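Side-chain contacts in alkane monooxygenase (Geobacillus thermodenitrificans, PDB 3B9O), which belongs to the luciferase-like monooxygenase family of TIM-barrel flavoproteins and holds flavin mononucleotide in its pocket: residues His197-Ser202 and Phe206-Pro211; Pro395-Gln398 and Leu402-Val405. All blocks are in the same frame, centred on the assembly; numbering follows the deposited sequence.

Contact 1 of 2, residues His197-Ser202 and Phe206-Pro211; sequences HEINHS and FEVPGP
The hydroxyl of Ser202 points at the carboxylate of Glu207 across a short antiparallel ladder, its OG 2.6 Å from OE1 and 2.7 Å from OE2. One proton faces two acceptors at almost equal range, so which oxygen takes it is not settled. Glu207 reaches this place because its chain starts with CG anti to the backbone N and then bends at chi2 (78°), folding the carboxylate back over the neighbouring strand. On the other face of the ladder, His201 and Val208 form a hydrogen-bonded pair joined by two N-H to O bonds. The imidazole of His201 lies beside Phe206 with its edge forward: CD2 is 3.3 Å from Phe206 O, near the ring plane. Its two nitrogens serve the helix 154-174 instead, NE2 meeting Glu163 and ND1 meeting Lys170; Glu163 also takes the N-H of Phe206. Farther along, the side chain of Ile199 slants across that of Val208, its CD1 3.8 Å from Val208 CG1. CG1 of Ile199 sits between its own N and carbonyl carbon (chi1 62°), which brings it to 3.1 Å from Val208 O. Beyond the ladder, Pro209 O is gripped by two successive amides: Asn200 N gives a nearly straight bond (3.0 Å, 172°), Ile199 N a weak, bent one. Gly210 has backbone angles that call for glycine, and a cis peptide follows it, leading to Pro211, whose CB packs on His197 O. This is a beta hairpin lying on helix 154-174. Its chemistry is divided by face: Ser202 and Glu207 pair at the exposed surface, whereas the buried His201 is held at both ring nitrogens, which fixes the rotation of its imidazole against the helix.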
ATOM      1  N   HIS A 197      -2.006  11.230 -29.308  1.00 18.92           N
ATOM      2  CA  HIS A 197      -2.307   9.987 -30.045  1.00 21.53           C
ATOM      3  C   HIS A 197      -3.374   9.119 -29.420  1.00 16.79           C
ATOM      4  O   HIS A 197      -3.388   8.928 -28.199  1.00 17.77           O
ATOM      5  CB  HIS A 197      -1.022   9.130 -30.207  1.00 16.59           C
ATOM      6  CG  HIS A 197       0.141   9.883 -30.754  1.00 17.32           C
ATOM      7  ND1 HIS A 197       0.187  10.321 -32.058  1.00 25.14           N
ATOM      8  CD2 HIS A 197       1.286  10.313 -30.171  1.00 22.97           C
ATOM      9  CE1 HIS A 197       1.303  10.991 -32.256  1.00 20.11           C
ATOM     10  NE2 HIS A 197       1.992  10.993 -31.129  1.00 22.42           N
ATOM     11  N   GLU A 198      -4.268   8.567 -30.253  1.00 18.23           N
ATOM     12  CA  GLU A 198      -5.137   7.466 -29.827  1.00 18.19           C
ATOM     13  C   GLU A 198      -4.230   6.308 -29.401  1.00 23.32           C
ATOM     14  O   GLU A 198      -3.096   6.186 -29.880  1.00 20.70           O
ATOM     15  CB  GLU A 198      -6.080   7.013 -30.951  1.00 23.97           C
ATOM     16  CG  GLU A 198      -7.280   7.890 -31.139  1.00 26.09           C
ATOM     17  CD  GLU A 198      -8.136   7.549 -32.363  1.00 48.88           C
ATOM     18  OE1 GLU A 198      -7.813   6.607 -33.141  1.00 43.43           O
ATOM     19  OE2 GLU A 198      -9.164   8.245 -32.529  1.00 52.45           O
ATOM     20  N   ILE A 199      -4.696   5.505 -28.457  1.00 20.93           N
ATOM     21  CA  ILE A 199      -3.933   4.315 -28.042  1.00 22.41           C
ATOM     22  C   ILE A 199      -4.444   3.051 -28.729  1.00 18.57           C
ATOM     23  O   ILE A 199      -3.727   2.057 -28.803  1.00 22.97           O
ATOM     24  CB  ILE A 199      -3.906   4.099 -26.485  1.00 20.04           C
ATOM     25  CG1 ILE A 199      -5.333   3.873 -25.942  1.00 17.61           C
ATOM     26  CG2 ILE A 199      -3.132   5.254 -25.811  1.00 22.59           C
ATOM     27  CD1 ILE A 199      -5.429   3.265 -24.509  1.00 20.61           C
ATOM     28  N   ASN A 200      -5.678   3.094 -29.221  1.00 18.88           N
ATOM     29  CA  ASN A 200      -6.266   1.957 -29.930  1.00 34.83           C
ATOM     30  C   ASN A 200      -6.052   0.642 -29.227  1.00 34.41           C
ATOM     31  O   ASN A 200      -5.529  -0.346 -29.815  1.00 19.77           O
ATOM     32  CB  ASN A 200      -5.753   1.896 -31.367  1.00 24.96           C
ATOM     33  CG  ASN A 200      -6.065   3.150 -32.118  1.00 33.64           C
ATOM     34  OD1 ASN A 200      -5.171   3.809 -32.621  1.00 29.59           O
ATOM     35  ND2 ASN A 200      -7.343   3.530 -32.135  1.00 30.50           N
ATOM     36  N   HIS A 201      -6.453   0.630 -27.960  1.00 22.87           N
ATOM     37  CA  HIS A 201      -6.376  -0.573 -27.175  1.00 21.48           C
ATOM     38  C   HIS A 201      -7.596  -1.447 -27.418  1.00 16.68           C
ATOM     39  O   HIS A 201      -8.729  -0.996 -27.431  1.00 16.95           O
ATOM     40  CB  HIS A 201      -6.232  -0.283 -25.669  1.00 15.88           C
ATOM     41  CG  HIS A 201      -6.360  -1.511 -24.826  1.00 12.25           C
ATOM     42  ND1 HIS A 201      -5.269  -2.229 -24.402  1.00 19.47           N
ATOM     43  CD2 HIS A 201      -7.447  -2.188 -24.393  1.00 12.92           C
ATOM     44  CE1 HIS A 201      -5.678  -3.295 -23.734  1.00 16.07           C
ATOM     45  NE2 HIS A 201      -6.995  -3.285 -23.706  1.00 13.71           N
ATOM     46  N   SER A 202      -7.325  -2.733 -27.542  1.00 22.90           N
ATOM     47  CA  SER A 202      -8.337  -3.698 -27.852  1.00 22.98           C
ATOM     48  C   SER A 202      -7.895  -4.979 -27.166  1.00 20.71           C
ATOM     49  O   SER A 202      -6.842  -5.509 -27.490  1.00 24.68           O
ATOM     50  CB  SER A 202      -8.374  -3.853 -29.389  1.00 34.86           C
ATOM     51  OG  SER A 202      -9.687  -4.191 -29.788  1.00 51.02           O
ATOM     52  N   PHE A 206     -11.165  -4.857 -22.192  1.00 14.37           N
ATOM     53  CA  PHE A 206     -11.294  -3.432 -22.515  1.00 18.03           C
ATOM     54  C   PHE A 206     -11.130  -3.097 -23.977  1.00 11.80           C
ATOM     55  O   PHE A 206     -10.330  -3.705 -24.700  1.00 17.29           O
ATOM     56  CB  PHE A 206     -10.254  -2.638 -21.688  1.00 13.66           C
ATOM     57  CG  PHE A 206     -10.416  -2.820 -20.215  1.00 14.28           C
ATOM     58  CD1 PHE A 206      -9.436  -3.456 -19.467  1.00 18.76           C
ATOM     59  CD2 PHE A 206     -11.574  -2.347 -19.580  1.00 21.67           C
ATOM     60  CE1 PHE A 206      -9.594  -3.625 -18.094  1.00 20.23           C
ATOM     61  CE2 PHE A 206     -11.756  -2.503 -18.226  1.00 15.98           C
ATOM     62  CZ  PHE A 206     -10.767  -3.154 -17.469  1.00 24.77           C
ATOM     63  N   GLU A 207     -11.841  -2.064 -24.382  1.00 17.49           N
ATOM     64  CA  GLU A 207     -11.694  -1.452 -25.680  1.00 16.52           C
ATOM     65  C   GLU A 207     -11.614   0.062 -25.440  1.00 16.58           C
ATOM     66  O   GLU A 207     -12.607   0.691 -25.048  1.00 27.43           O
ATOM     67  CB  GLU A 207     -12.910  -1.799 -26.561  1.00 17.23           C
ATOM     68  CG  GLU A 207     -12.747  -1.378 -28.029  1.00 36.75           C
ATOM     69  CD  GLU A 207     -11.855  -2.349 -28.783  1.00 47.06           C
ATOM     70  OE1 GLU A 207     -11.886  -3.573 -28.491  1.00 59.16           O
ATOM     71  OE2 GLU A 207     -11.115  -1.895 -29.679  1.00 72.43           O
ATOM     72  N   VAL A 208     -10.432   0.627 -25.657  1.00 22.47           N
ATOM     73  CA  VAL A 208     -10.139   2.032 -25.319  1.00 17.35           C
ATOM     74  C   VAL A 208      -9.341   2.669 -26.444  1.00 19.24           C
ATOM     75  O   VAL A 208      -8.127   2.544 -26.494  1.00 19.87           O
ATOM     76  CB  VAL A 208      -9.370   2.183 -23.968  1.00 22.17           C
ATOM     77  CG1 VAL A 208      -9.072   3.674 -23.662  1.00 16.69           C
ATOM     78  CG2 VAL A 208     -10.150   1.547 -22.842  1.00 17.12           C
ATOM     79  N   PRO A 209     -10.038   3.336 -27.370  1.00 17.56           N
ATOM     80  CA  PRO A 209      -9.354   4.054 -28.468  1.00 22.72           C
ATOM     81  C   PRO A 209      -8.410   5.169 -28.012  1.00 23.22           C
ATOM     82  O   PRO A 209      -7.418   5.431 -28.680  1.00 25.64           O
ATOM     83  CB  PRO A 209     -10.495   4.591 -29.345  1.00 30.59           C
ATOM     84  CG  PRO A 209     -11.776   4.362 -28.578  1.00 32.99           C
ATOM     85  CD  PRO A 209     -11.507   3.376 -27.459  1.00 19.94           C
ATOM     86  N   GLY A 210      -8.659   5.790 -26.854  1.00 41.89           N
ATOM     87  CA  GLY A 210      -7.765   6.883 -26.415  1.00 20.45           C
ATOM     88  C   GLY A 210      -8.258   8.093 -27.173  1.00 28.45           C
ATOM     89  O   GLY A 210      -9.366   8.034 -27.774  1.00 33.22           O
ATOM     90  N   PRO A 211      -7.504   9.208 -27.155  1.00 13.43           N
ATOM     91  CA  PRO A 211      -6.258   9.471 -26.427  1.00 20.93           C
ATOM     92  C   PRO A 211      -6.555   9.665 -24.923  1.00 14.00           C
ATOM     93  O   PRO A 211      -7.734   9.696 -24.496  1.00 14.47           O
ATOM     94  CB  PRO A 211      -5.768  10.779 -27.043  1.00 15.43           C
ATOM     95  CG  PRO A 211      -7.032  11.458 -27.488  1.00 26.10           C
ATOM     96  CD  PRO A 211      -7.955  10.380 -27.925  1.00 12.09           C
TER

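Contact 2 of 2, residues Pro395-Gln398 and Leu402-Val405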
ATOM      1  N   PRO A 395      15.825   8.877  15.331  1.00 17.87           N
ATOM      2  CA  PRO A 395      17.202   9.378  15.605  1.00 18.86           C
ATOM      3  C   PRO A 395      18.238   8.234  15.737  1.00 17.80           C
ATOM      4  O   PRO A 395      19.392   8.371  15.295  1.00 19.79           O
ATOM      5  CB  PRO A 395      17.057  10.154  16.943  1.00 20.53           C
ATOM      6  CG  PRO A 395      15.613  10.450  17.039  1.00 31.30           C
ATOM      7  CD  PRO A 395      14.874   9.294  16.379  1.00 17.14           C
ATOM      8  N   GLU A 396      17.797   7.107  16.293  1.00 13.99           N
ATOM      9  CA  GLU A 396      18.634   5.908  16.410  1.00 12.73           C
ATOM     10  C   GLU A 396      19.017   5.351  15.023  1.00 16.13           C
ATOM     11  O   GLU A 396      20.176   5.050  14.759  1.00 14.58           O
ATOM     12  CB  GLU A 396      17.892   4.846  17.220  1.00 14.13           C
ATOM     13  CG  GLU A 396      18.636   3.479  17.320  1.00 17.31           C
ATOM     14  CD  GLU A 396      19.851   3.526  18.249  1.00 25.69           C
ATOM     15  OE1 GLU A 396      19.953   4.468  19.089  1.00 24.05           O
ATOM     16  OE2 GLU A 396      20.688   2.603  18.124  1.00 22.24           O
ATOM     17  N   LEU A 397      18.032   5.208  14.152  1.00 14.31           N
ATOM     18  CA  LEU A 397      18.273   4.819  12.768  1.00 15.37           C
ATOM     19  C   LEU A 397      19.190   5.813  12.041  1.00 15.15           C
ATOM     20  O   LEU A 397      20.061   5.405  11.276  1.00 19.41           O
ATOM     21  CB  LEU A 397      16.933   4.743  12.012  1.00 23.31           C
ATOM     22  CG  LEU A 397      16.179   3.443  11.778  1.00 33.63           C
ATOM     23  CD1 LEU A 397      16.717   2.196  12.461  1.00 22.76           C
ATOM     24  CD2 LEU A 397      14.630   3.603  11.784  1.00 22.87           C
ATOM     25  N   GLN A 398      18.942   7.110  12.230  1.00 13.91           N
ATOM     26  CA  GLN A 398      19.730   8.179  11.568  1.00 18.82           C
ATOM     27  C   GLN A 398      21.221   8.183  11.971  1.00 17.04           C
ATOM     28  O   GLN A 398      22.107   8.244  11.115  1.00 16.31           O
ATOM     29  CB  GLN A 398      19.111   9.553  11.842  1.00 14.55           C
ATOM     30  CG  GLN A 398      17.791   9.781  11.092  1.00 14.61           C
ATOM     31  CD  GLN A 398      17.043  11.059  11.487  1.00 14.93           C
ATOM     32  OE1 GLN A 398      16.353  11.663  10.639  1.00 21.69           O
ATOM     33  NE2 GLN A 398      17.145  11.463  12.742  1.00 12.70           N
ATOM     34  N   LEU A 402      21.147   4.392   8.834  1.00 16.12           N
ATOM     35  CA  LEU A 402      20.124   3.436   8.349  1.00 16.02           C
ATOM     36  C   LEU A 402      18.830   4.106   7.842  1.00 21.09           C
ATOM     37  O   LEU A 402      17.844   3.435   7.498  1.00 21.74           O
ATOM     38  CB  LEU A 402      19.763   2.471   9.477  1.00 16.60           C
ATOM     39  CG  LEU A 402      20.846   1.439   9.854  1.00 19.83           C
ATOM     40  CD1 LEU A 402      20.442   0.856  11.197  1.00 26.38           C
ATOM     41  CD2 LEU A 402      20.994   0.353   8.797  1.00 21.90           C
ATOM     42  N   TYR A 403      18.806   5.438   7.857  1.00 18.68           N
ATOM     43  CA  TYR A 403      17.572   6.163   7.579  1.00 18.88           C
ATOM     44  C   TYR A 403      17.920   7.598   7.295  1.00 17.94           C
ATOM     45  O   TYR A 403      18.772   8.152   7.952  1.00 19.07           O
ATOM     46  CB  TYR A 403      16.651   6.131   8.788  1.00 12.95           C
ATOM     47  CG  TYR A 403      15.264   6.748   8.641  1.00 22.28           C
ATOM     48  CD1 TYR A 403      14.277   6.139   7.837  1.00 22.72           C
ATOM     49  CD2 TYR A 403      14.899   7.896   9.376  1.00 18.68           C
ATOM     50  CE1 TYR A 403      12.979   6.692   7.726  1.00 34.85           C
ATOM     51  CE2 TYR A 403      13.610   8.445   9.287  1.00 27.45           C
ATOM     52  CZ  TYR A 403      12.640   7.814   8.488  1.00 25.19           C
ATOM     53  OH  TYR A 403      11.350   8.330   8.400  1.00 20.03           O
ATOM     54  N   ARG A 404      17.201   8.191   6.348  1.00 21.61           N
ATOM     55  CA  ARG A 404      17.566   9.511   5.819  1.00 27.09           C
ATOM     56  C   ARG A 404      17.526  10.556   6.913  1.00 16.10           C
ATOM     57  O   ARG A 404      16.614  10.570   7.734  1.00 18.11           O
ATOM     58  CB  ARG A 404      16.635   9.900   4.652  1.00 20.13           C
ATOM     59  CG  ARG A 404      15.169  10.271   5.049  1.00 34.38           C
ATOM     60  CD  ARG A 404      14.383  10.874   3.811  1.00 46.11           C
ATOM     61  NE  ARG A 404      14.431   9.835   2.786  1.00 45.52           N
ATOM     62  CZ  ARG A 404      13.644   8.759   2.779  1.00 69.52           C
ATOM     63  NH1 ARG A 404      12.688   8.622   3.706  1.00 37.36           N
ATOM     64  NH2 ARG A 404      13.827   7.820   1.851  1.00 40.15           N
ATOM     65  N   VAL A 405      18.504  11.441   6.920  1.00 19.76           N
ATOM     66  CA  VAL A 405      18.400  12.568   7.825  1.00 24.01           C
ATOM     67  C   VAL A 405      17.597  13.702   7.216  1.00 16.52           C
ATOM     68  O   VAL A 405      17.021  14.520   7.945  1.00 19.78           O
ATOM     69  CB  VAL A 405      19.747  13.014   8.477  1.00 32.61           C
ATOM     70  CG1 VAL A 405      20.723  11.832   8.617  1.00 23.56           C
ATOM     71  CG2 VAL A 405      20.344  14.119   7.786  1.00 21.32           C
TER
HETATM   72  O   HOH W   1      21.364   7.874   8.375  1.00 24.50           O
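Water 1 gives the shortest polar bond here, donating to Tyr403 O at 2.6 Å and to Gln398 O at 2.9 Å, and so bridges two carbonyls that both lack a proton to offer each other. Beside it runs a direct backbone bond, Leu402 N to Leu397 O, 2.9 Å long with 155° at the hydrogen. Together these two links tie the last turn of helix 384-399 to the chain that leaves it. Next to these links the apolar groups meet. CB of Leu397 lies 3.5 Å from CB of Tyr403, an approach oblique to the phenol ring, while the side chains of Leu397 and Leu402 cross at about a right angle, with Leu397 CD1 4.2 Å from Leu402 CD1. The fold is a TIM barrel, and the contact sits on its outside: Leu397 also touches Ile7 of barrel strand 6-12 and Ala360 of helix 356-370, and Leu402 rests on Gln364 of the same helix. Tyr403 is directed toward the helix at CB, with CG anti to its backbone N (chi1 -175°); its side chain also touches Ile7 and Val394, and the hydroxyl reaches Gly49 O. Gln398 meets that ring with its aliphatic part, CG lying in the ring plane at the edge, 3.9 Å from CD2. The chain of Gln398 is extended beyond CG, which carries its amide past the tyrosine to the backbone of Arg404 and Val405. CG of Gln398 is 3.6 Å from Arg404 O on the way. Arg404 leaves the backbone pointing away from the helix segment, and its guanidinium forms a salt bridge with Asp52 and a hydrogen bond with Lys50 O.

The two contacts share no element and stand on opposite sides of the chain's centre, their own centres 46 Å apart and their nearest atoms about 33 Å apart. Each joins segments separated by only three residues, so both are local contacts, but of different kinds: contact 1 is a surface beta hairpin, in which the chain reverses, contact 2 a helix end with the loop that follows it. Contact 1 relies on a ladder of backbone bonds and a hydroxyl-carboxylate pair, with only two of its twelve touching residues buried. In contact 2 half of the six are buried, leucine, tyrosine and the aliphatic part of glutamine make up most of the packing, and one direct backbone bond and a bridging water supply the polar links.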